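Local structure of bradyzoite pseudokinase 1 (Toxoplasma gondii, 6M7Z) at residues G164-S169 against H228-D233; L237-R242 against K275-E280. The protein is a divergent kinase without a glycine-rich loop that regulates membrane ultrastructure of the Toxoplasma parasitophorous vacuole. One frame throughout, in Å; residues are numbered along the deposited sequence.

Both contacts lie in the helical C-lobe of the kinase fold, on the same side of the chain's centre, and both are built on helix 230-248, the αF helix of kinases. Contact 1 joins its first turn and the residues just before it to the HRD-motif segment 164-169. Contact 2 sets the next turns of the helix, residues 237-242, against the end of helix 263-276, the αH helix. Their centres are about 13 Å apart and they come in series along the chain, contact 1 closing before contact 2 opens. A single helix thus ties the catalytic-loop region to helix 263-276, consistent with the role of αF as the lobe's scaffold.

Contact 1. Residues G164-S169 against H228-D233; sequences GLLHRS and HTVKSD
Asp233, in the first turn of helix 230-248, binds two consecutive backbone amides of the loop at His167 and Arg168, the tie between the αF aspartate and the HRD motif of the kinase fold; the motif here reads His-Arg-Ser. His167 N reaches Asp233 OD2 at 2.8 Å with an N-H...O angle of 167°, and Arg168 N reaches Asp233 OD1 at 3.0 Å. Each oxygen uses its syn lone pair, and two donors hold the carboxylate against rotation. OD2 also accepts from His161 NE2, so a buried acidic group is satisfied from three sources, which would favour its charged form. Beside these bonds Leu166 packs against the lead-in to the helix and its first residue, CD1 lying 3.4 Å from His228 O and CD2 3.9 Å from Val230 CG1. At the exposed rim the aliphatic chain of Arg168 crosses the His228 side chain at about a right angle; NE is bonded to Thr190 O. The His167 ring leads away from Asp233 to Gly186 O through NE2, and its ND1 accepts in the ring plane from Ser169 N. Arg168 CD sits over one face of the His228 ring, 3.9 Å from its centroid, a CH-pi contact.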
ATOM      1  N   GLY A 164     -11.436   5.950  -9.216  1.00 45.41           N
ATOM      2  CA  GLY A 164     -12.255   4.940  -9.877  1.00 45.00           C
ATOM      3  C   GLY A 164     -11.736   3.516  -9.678  1.00 44.84           C
ATOM      4  O   GLY A 164     -12.004   2.635 -10.512  1.00 49.48           O
ATOM      5  N   LEU A 165     -11.007   3.262  -8.582  1.00 41.93           N
ATOM      6  CA  LEU A 165     -10.395   1.950  -8.333  1.00 41.59           C
ATOM      7  C   LEU A 165     -10.890   1.386  -6.995  1.00 37.92           C
ATOM      8  O   LEU A 165     -10.894   2.089  -5.972  1.00 37.48           O
ATOM      9  CB  LEU A 165      -8.867   2.089  -8.317  1.00 45.84           C
ATOM     10  CG  LEU A 165      -8.214   2.424  -9.660  1.00 48.71           C
ATOM     11  CD1 LEU A 165      -6.745   2.762  -9.479  1.00 50.30           C
ATOM     12  CD2 LEU A 165      -8.373   1.277 -10.648  1.00 50.77           C
ATOM     13  N   LEU A 166     -11.269   0.100  -7.005  1.00 34.79           N
ATOM     14  CA  LEU A 166     -11.375  -0.714  -5.800  1.00 32.68           C
ATOM     15  C   LEU A 166     -10.000  -1.296  -5.476  1.00 29.60           C
ATOM     16  O   LEU A 166      -9.194  -1.563  -6.402  1.00 28.65           O
ATOM     17  CB  LEU A 166     -12.345  -1.863  -6.048  1.00 35.88           C
ATOM     18  CG  LEU A 166     -13.799  -1.445  -6.247  1.00 39.85           C
ATOM     19  CD1 LEU A 166     -14.687  -2.632  -6.542  1.00 41.64           C
ATOM     20  CD2 LEU A 166     -14.328  -0.686  -5.045  1.00 40.24           C
ATOM     21  N   HIS A 167      -9.756  -1.538  -4.171  1.00 27.33           N
ATOM     22  CA  HIS A 167      -8.525  -2.188  -3.728  1.00 25.58           C
ATOM     23  C   HIS A 167      -8.634  -3.707  -3.903  1.00 24.67           C
ATOM     24  O   HIS A 167      -7.768  -4.331  -4.528  1.00 24.11           O
ATOM     25  CB  HIS A 167      -8.191  -1.806  -2.288  1.00 24.77           C
ATOM     26  CG  HIS A 167      -6.850  -2.305  -1.855  1.00 22.22           C
ATOM     27  ND1 HIS A 167      -6.631  -3.625  -1.543  1.00 21.98           N
ATOM     28  CD2 HIS A 167      -5.660  -1.676  -1.697  1.00 22.28           C
ATOM     29  CE1 HIS A 167      -5.372  -3.778  -1.182  1.00 21.94           C
ATOM     30  NE2 HIS A 167      -4.750  -2.612  -1.299  1.00 22.11           N
ATOM     31  N   ARG A 168      -9.671  -4.272  -3.277  1.00 24.67           N
ATOM     32  CA  ARG A 168     -10.110  -5.685  -3.396  1.00 24.59           C
ATOM     33  C   ARG A 168      -9.360  -6.637  -2.455  1.00 24.01           C
ATOM     34  O   ARG A 168      -9.791  -7.753  -2.366  1.00 24.78           O
ATOM     35  CB  ARG A 168     -10.045  -6.195  -4.841  1.00 24.54           C
ATOM     36  CG  ARG A 168     -10.902  -5.392  -5.817  1.00 25.15           C
ATOM     37  CD  ARG A 168     -11.201  -6.139  -7.111  1.00 25.36           C
ATOM     38  NE  ARG A 168      -9.968  -6.436  -7.844  1.00 24.91           N
ATOM     39  CZ  ARG A 168      -9.735  -7.555  -8.534  1.00 24.71           C
ATOM     40  NH1 ARG A 168     -10.740  -8.369  -8.848  1.00 24.87           N
ATOM     41  NH2 ARG A 168      -8.489  -7.867  -8.846  1.00 23.32           N
ATOM     42  N   SER A 169      -8.308  -6.224  -1.730  1.00 24.20           N
ATOM     43  CA  SER A 169      -7.609  -7.145  -0.807  1.00 24.39           C
ATOM     44  C   SER A 169      -7.117  -6.430   0.468  1.00 25.05           C
ATOM     45  O   SER A 169      -6.033  -6.706   0.965  1.00 24.55           O
ATOM     46  CB  SER A 169      -6.478  -7.845  -1.530  1.00 24.29           C
ATOM     47  OG  SER A 169      -5.465  -6.938  -1.970  1.00 24.14           O
ATOM     48  N   HIS A 228     -17.131  -7.603  -6.803  1.00 59.14           N
ATOM     49  CA  HIS A 228     -16.491  -6.587  -5.953  1.00 51.33           C
ATOM     50  C   HIS A 228     -17.103  -5.198  -6.198  1.00 50.80           C
ATOM     51  O   HIS A 228     -17.240  -4.764  -7.339  1.00 52.66           O
ATOM     52  CB  HIS A 228     -14.975  -6.531  -6.208  1.00 49.06           C
ATOM     53  CG  HIS A 228     -14.227  -7.710  -5.693  1.00 50.42           C
ATOM     54  ND1 HIS A 228     -14.017  -8.853  -6.454  1.00 50.37           N
ATOM     55  CD2 HIS A 228     -13.628  -7.921  -4.501  1.00 49.72           C
ATOM     56  CE1 HIS A 228     -13.327  -9.724  -5.741  1.00 52.82           C
ATOM     57  NE2 HIS A 228     -13.066  -9.174  -4.545  1.00 52.07           N
ATOM     58  N   THR A 229     -17.408  -4.492  -5.104  1.00 44.85           N
ATOM     59  CA  THR A 229     -18.018  -3.155  -5.101  1.00 43.97           C
ATOM     60  C   THR A 229     -17.382  -2.312  -3.987  1.00 44.83           C
ATOM     61  O   THR A 229     -16.567  -2.821  -3.190  1.00 39.38           O
ATOM     62  CB  THR A 229     -19.537  -3.222  -4.895  1.00 44.26           C
ATOM     63  OG1 THR A 229     -19.752  -3.682  -3.561  1.00 47.37           O
ATOM     64  CG2 THR A 229     -20.228  -4.147  -5.869  1.00 44.30           C
ATOM     65  N   VAL A 230     -17.766  -1.035  -3.921  1.00 42.51           N
ATOM     66  CA  VAL A 230     -17.266  -0.151  -2.873  1.00 43.65           C
ATOM     67  C   VAL A 230     -17.576  -0.764  -1.498  1.00 41.85           C
ATOM     68  O   VAL A 230     -16.760  -0.636  -0.569  1.00 37.93           O
ATOM     69  CB  VAL A 230     -17.752   1.311  -3.001  1.00 46.20           C
ATOM     70  CG1 VAL A 230     -17.054   1.990  -4.157  1.00 46.93           C
ATOM     71  CG2 VAL A 230     -19.266   1.521  -3.083  1.00 56.93           C
ATOM     72  N   LYS A 231     -18.716  -1.454  -1.382  1.00 41.34           N
ATOM     73  CA  LYS A 231     -19.162  -2.014  -0.108  1.00 40.80           C
ATOM     74  C   LYS A 231     -18.300  -3.219   0.302  1.00 36.57           C
ATOM     75  O   LYS A 231     -18.169  -3.487   1.501  1.00 37.36           O
ATOM     76  CB  LYS A 231     -20.657  -2.378  -0.158  1.00 43.41           C
ATOM     77  CG  LYS A 231     -21.631  -1.206  -0.240  1.00 42.88           C
ATOM     78  CD  LYS A 231     -21.354  -0.089   0.748  1.00 43.56           C
ATOM     79  CE  LYS A 231     -22.475   0.922   0.866  1.00 43.94           C
ATOM     80  NZ  LYS A 231     -23.709   0.278   1.367  1.00 46.07           N
ATOM     81  N   SER A 232     -17.711  -3.935  -0.658  1.00 33.88           N
ATOM     82  CA  SER A 232     -16.833  -5.059  -0.289  1.00 33.09           C
ATOM     83  C   SER A 232     -15.498  -4.527   0.270  1.00 30.56           C
ATOM     84  O   SER A 232     -14.956  -5.107   1.191  1.00 32.03           O
ATOM     85  CB  SER A 232     -16.640  -6.066  -1.422  1.00 32.30           C
ATOM     86  OG  SER A 232     -16.246  -5.435  -2.638  1.00 33.18           O
ATOM     87  N   ASP A 233     -15.002  -3.398  -0.245  1.00 30.00           N
ATOM     88  CA  ASP A 233     -13.834  -2.705   0.346  1.00 29.86           C
ATOM     89  C   ASP A 233     -14.179  -2.223   1.766  1.00 29.96           C
ATOM     90  O   ASP A 233     -13.329  -2.314   2.659  1.00 29.78           O
ATOM     91  CB  ASP A 233     -13.321  -1.565  -0.535  1.00 29.63           C
ATOM     92  CG  ASP A 233     -12.324  -1.982  -1.619  1.00 29.57           C
ATOM     93  OD1 ASP A 233     -11.956  -3.198  -1.675  1.00 28.05           O
ATOM     94  OD2 ASP A 233     -11.893  -1.079  -2.397  1.00 28.64           O
TER

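Contact 2. Residues L237-R242 against K275-E280; sequences LGVAFR and KMIEEE
A bend at the end of Met276 (chi3 76°), after a chain that runs extended as far as SD, turns CE toward the backbone of helix 230-248 at Gly238, 3.7 Å from Gly238 N. In Ile277, chi1 69° puts CG1 between the backbone N and the carbonyl carbon, and leaves CG2 anti to the carbonyl carbon, facing the Gly238-Val239 peptide. Gly238 allows the close approach: with no side chain in the way, its CA lies 3.7 Å from Met276 CB, and Gly238 CA and Met276 CA are 4.9 Å apart. Ile277 CG2 rests on the same peptide, 3.6 Å from Gly238 C, and also touches Val239 CG2, the two side chains crossing at about a right angle.

This is the place in the kinase C-lobe where the αF helix, 230-248, meets the C-terminal end of the αH helix, 263-276; Ile277 is the first residue beyond that end, and no hydrogen bond spans the two segments. Met276 SD comes up to the Phe241 ring at its edge, 4.8 Å from the centroid and 76° off the ring normal, a Met-aromatic contact made through CD2 and CE2. The methyl group beyond it, CE, fills the angle between Leu237 and the ring, 3.8 Å from Leu237 CD2. Leu237 and Phe241 also rest on Met153, so the residues that receive Met276 are themselves packed on helix 146-161. Toward the surface Arg242, bent at chi2 and chi3, folds its guanidinium across the end of Ile277. Its NE forms a salt bridge with Asp270 and its NH2 a hydrogen bond with Gln274 OE1, both on the αH helix, fixing the group while Ile277 CD1 approaches NH1 obliquely at 3.8 Å.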
ATOM      1  N   LEU A 237     -12.152  -3.382   5.144  1.00 25.33           N
ATOM      2  CA  LEU A 237     -11.545  -2.389   6.008  1.00 25.55           C
ATOM      3  C   LEU A 237     -12.123  -2.544   7.423  1.00 25.94           C
ATOM      4  O   LEU A 237     -11.426  -2.321   8.426  1.00 25.56           O
ATOM      5  CB  LEU A 237     -11.799  -0.991   5.450  1.00 26.21           C
ATOM      6  CG  LEU A 237     -11.199   0.136   6.287  1.00 27.44           C
ATOM      7  CD1 LEU A 237      -9.681   0.035   6.309  1.00 27.17           C
ATOM      8  CD2 LEU A 237     -11.631   1.486   5.760  1.00 28.55           C
ATOM      9  N   GLY A 238     -13.404  -2.918   7.498  1.00 26.18           N
ATOM     10  CA  GLY A 238     -14.060  -3.247   8.751  1.00 27.10           C
ATOM     11  C   GLY A 238     -13.358  -4.387   9.463  1.00 26.63           C
ATOM     12  O   GLY A 238     -13.066  -4.284  10.656  1.00 27.70           O
ATOM     13  N   VAL A 239     -13.048  -5.451   8.712  1.00 25.47           N
ATOM     14  CA  VAL A 239     -12.330  -6.601   9.243  1.00 25.19           C
ATOM     15  C   VAL A 239     -10.954  -6.156   9.745  1.00 24.56           C
ATOM     16  O   VAL A 239     -10.485  -6.637  10.768  1.00 24.33           O
ATOM     17  CB  VAL A 239     -12.228  -7.739   8.203  1.00 24.98           C
ATOM     18  CG1 VAL A 239     -11.217  -8.807   8.607  1.00 24.71           C
ATOM     19  CG2 VAL A 239     -13.582  -8.349   7.928  1.00 25.22           C
ATOM     20  N   ALA A 240     -10.310  -5.239   9.024  1.00 24.48           N
ATOM     21  CA  ALA A 240      -9.003  -4.740   9.439  1.00 24.73           C
ATOM     22  C   ALA A 240      -9.117  -3.959  10.759  1.00 25.07           C
ATOM     23  O   ALA A 240      -8.230  -4.031  11.610  1.00 25.45           O
ATOM     24  CB  ALA A 240      -8.391  -3.913   8.330  1.00 24.55           C
ATOM     25  N   PHE A 241     -10.200  -3.203  10.915  1.00 26.12           N
ATOM     26  CA  PHE A 241     -10.443  -2.447  12.137  1.00 27.58           C
ATOM     27  C   PHE A 241     -10.682  -3.403  13.306  1.00 27.81           C
ATOM     28  O   PHE A 241     -10.164  -3.185  14.411  1.00 27.73           O
ATOM     29  CB  PHE A 241     -11.619  -1.486  11.971  1.00 28.85           C
ATOM     30  CG  PHE A 241     -11.329  -0.249  11.158  1.00 29.92           C
ATOM     31  CD1 PHE A 241     -10.041   0.192  10.936  1.00 29.48           C
ATOM     32  CD2 PHE A 241     -12.375   0.504  10.643  1.00 32.42           C
ATOM     33  CE1 PHE A 241      -9.803   1.300  10.151  1.00 31.11           C
ATOM     34  CE2 PHE A 241     -12.134   1.634   9.878  1.00 31.75           C
ATOM     35  CZ  PHE A 241     -10.847   2.029   9.644  1.00 32.50           C
ATOM     36  N   ARG A 242     -11.436  -4.471  13.049  1.00 27.83           N
ATOM     37  CA  ARG A 242     -11.672  -5.492  14.052  1.00 28.59           C
ATOM     38  C   ARG A 242     -10.326  -6.096  14.479  1.00 27.69           C
ATOM     39  O   ARG A 242     -10.085  -6.294  15.671  1.00 27.10           O
ATOM     40  CB  ARG A 242     -12.644  -6.545  13.517  1.00 30.10           C
ATOM     41  CG  ARG A 242     -12.956  -7.658  14.501  1.00 33.08           C
ATOM     42  CD  ARG A 242     -13.403  -7.222  15.894  1.00 36.89           C
ATOM     43  NE  ARG A 242     -14.599  -6.385  15.887  1.00 40.12           N
ATOM     44  CZ  ARG A 242     -15.840  -6.831  15.651  1.00 48.41           C
ATOM     45  NH1 ARG A 242     -16.053  -8.109  15.389  1.00 43.19           N
ATOM     46  NH2 ARG A 242     -16.851  -5.977  15.647  1.00 58.89           N
ATOM     47  N   LYS A 275     -20.572  -2.137  12.200  1.00 39.14           N
ATOM     48  CA  LYS A 275     -21.433  -1.633  11.121  1.00 39.17           C
ATOM     49  C   LYS A 275     -20.851  -2.029   9.760  1.00 39.53           C
ATOM     50  O   LYS A 275     -21.602  -2.400   8.837  1.00 42.09           O
ATOM     51  CB  LYS A 275     -21.585  -0.112  11.196  1.00 42.11           C
ATOM     52  CG  LYS A 275     -22.361   0.394  12.395  1.00 46.62           C
ATOM     53  CD  LYS A 275     -22.275   1.910  12.569  1.00 53.56           C
ATOM     54  CE  LYS A 275     -22.509   2.381  13.997  1.00 61.28           C
ATOM     55  NZ  LYS A 275     -21.507   3.388  14.453  1.00 66.43           N
ATOM     56  N   MET A 276     -19.514  -1.941   9.646  1.00 36.65           N
ATOM     57  CA  MET A 276     -18.808  -2.122   8.378  1.00 34.85           C
ATOM     58  C   MET A 276     -18.813  -3.600   7.958  1.00 33.84           C
ATOM     59  O   MET A 276     -18.749  -3.873   6.764  1.00 33.05           O
ATOM     60  CB  MET A 276     -17.373  -1.596   8.483  1.00 35.61           C
ATOM     61  CG  MET A 276     -17.331  -0.091   8.604  1.00 37.36           C
ATOM     62  SD  MET A 276     -15.730   0.609   9.072  1.00 34.97           S
ATOM     63  CE  MET A 276     -14.852   0.460   7.514  1.00 34.19           C
ATOM     64  N   ILE A 277     -18.942  -4.535   8.912  1.00 34.50           N
ATOM     65  CA  ILE A 277     -18.895  -5.976   8.604  1.00 39.31           C
ATOM     66  C   ILE A 277     -20.292  -6.613   8.605  1.00 42.51           C
ATOM     67  O   ILE A 277     -20.408  -7.845   8.681  1.00 45.05           O
ATOM     68  CB  ILE A 277     -17.944  -6.728   9.562  1.00 41.48           C
ATOM     69  CG1 ILE A 277     -18.498  -6.782  10.994  1.00 39.16           C
ATOM     70  CG2 ILE A 277     -16.528  -6.143   9.471  1.00 41.35           C
ATOM     71  CD1 ILE A 277     -17.583  -7.426  12.008  1.00 41.06           C
ATOM     72  N   GLU A 278     -21.350  -5.802   8.495  1.00 44.35           N
ATOM     73  CA  GLU A 278     -22.719  -6.335   8.315  1.00 47.42           C
ATOM     74  C   GLU A 278     -22.730  -7.290   7.109  1.00 45.26           C
ATOM     75  O   GLU A 278     -22.130  -6.999   6.065  1.00 46.85           O
ATOM     76  CB  GLU A 278     -23.711  -5.189   8.129  1.00 46.08           C
ATOM     77  CG  GLU A 278     -24.118  -4.495   9.423  1.00 53.01           C
ATOM     78  CD  GLU A 278     -25.000  -5.319  10.368  1.00 63.13           C
ATOM     79  OE1 GLU A 278     -25.623  -6.306   9.890  1.00 61.70           O
ATOM     80  OE2 GLU A 278     -25.005  -5.022  11.587  1.00 68.05           O
ATOM     81  N   GLU A 279     -23.404  -8.435   7.273  1.00 46.09           N
ATOM     82  CA  GLU A 279     -23.466  -9.499   6.266  1.00 50.78           C
ATOM     83  C   GLU A 279     -24.050  -8.940   4.954  1.00 49.94           C
ATOM     84  O   GLU A 279     -23.590  -9.292   3.884  1.00 44.94           O
ATOM     85  CB  GLU A 279     -24.269 -10.690   6.801  1.00 57.88           C
ATOM     86  CG  GLU A 279     -24.206 -11.941   5.925  1.00 72.37           C
ATOM     87  CD  GLU A 279     -25.102 -13.118   6.323  1.00 77.67           C
ATOM     88  OE1 GLU A 279     -25.431 -13.952   5.428  1.00 63.24           O
ATOM     89  OE2 GLU A 279     -25.465 -13.230   7.526  1.00 67.70           O
ATOM     90  N   GLU A 280     -25.063  -8.073   5.048  1.00 48.14           N
ATOM     91  CA  GLU A 280     -25.727  -7.499   3.878  1.00 54.32           C
ATOM     92  C   GLU A 280     -24.987  -6.234   3.439  1.00 50.22           C
ATOM     93  O   GLU A 280     -24.862  -5.296   4.229  1.00 47.65           O
ATOM     94  CB  GLU A 280     -27.183  -7.156   4.210  1.00 68.43           C
ATOM     95  CG  GLU A 280     -28.060  -8.367   4.488  1.00 79.58           C
ATOM     96  CD  GLU A 280     -28.218  -9.329   3.324  1.00 99.80           C
ATOM     97  OE1 GLU A 280     -28.371  -8.855   2.180  1.00105.62           O
ATOM     98  OE2 GLU A 280     -28.179 -10.548   3.562  1.00112.49           O
TER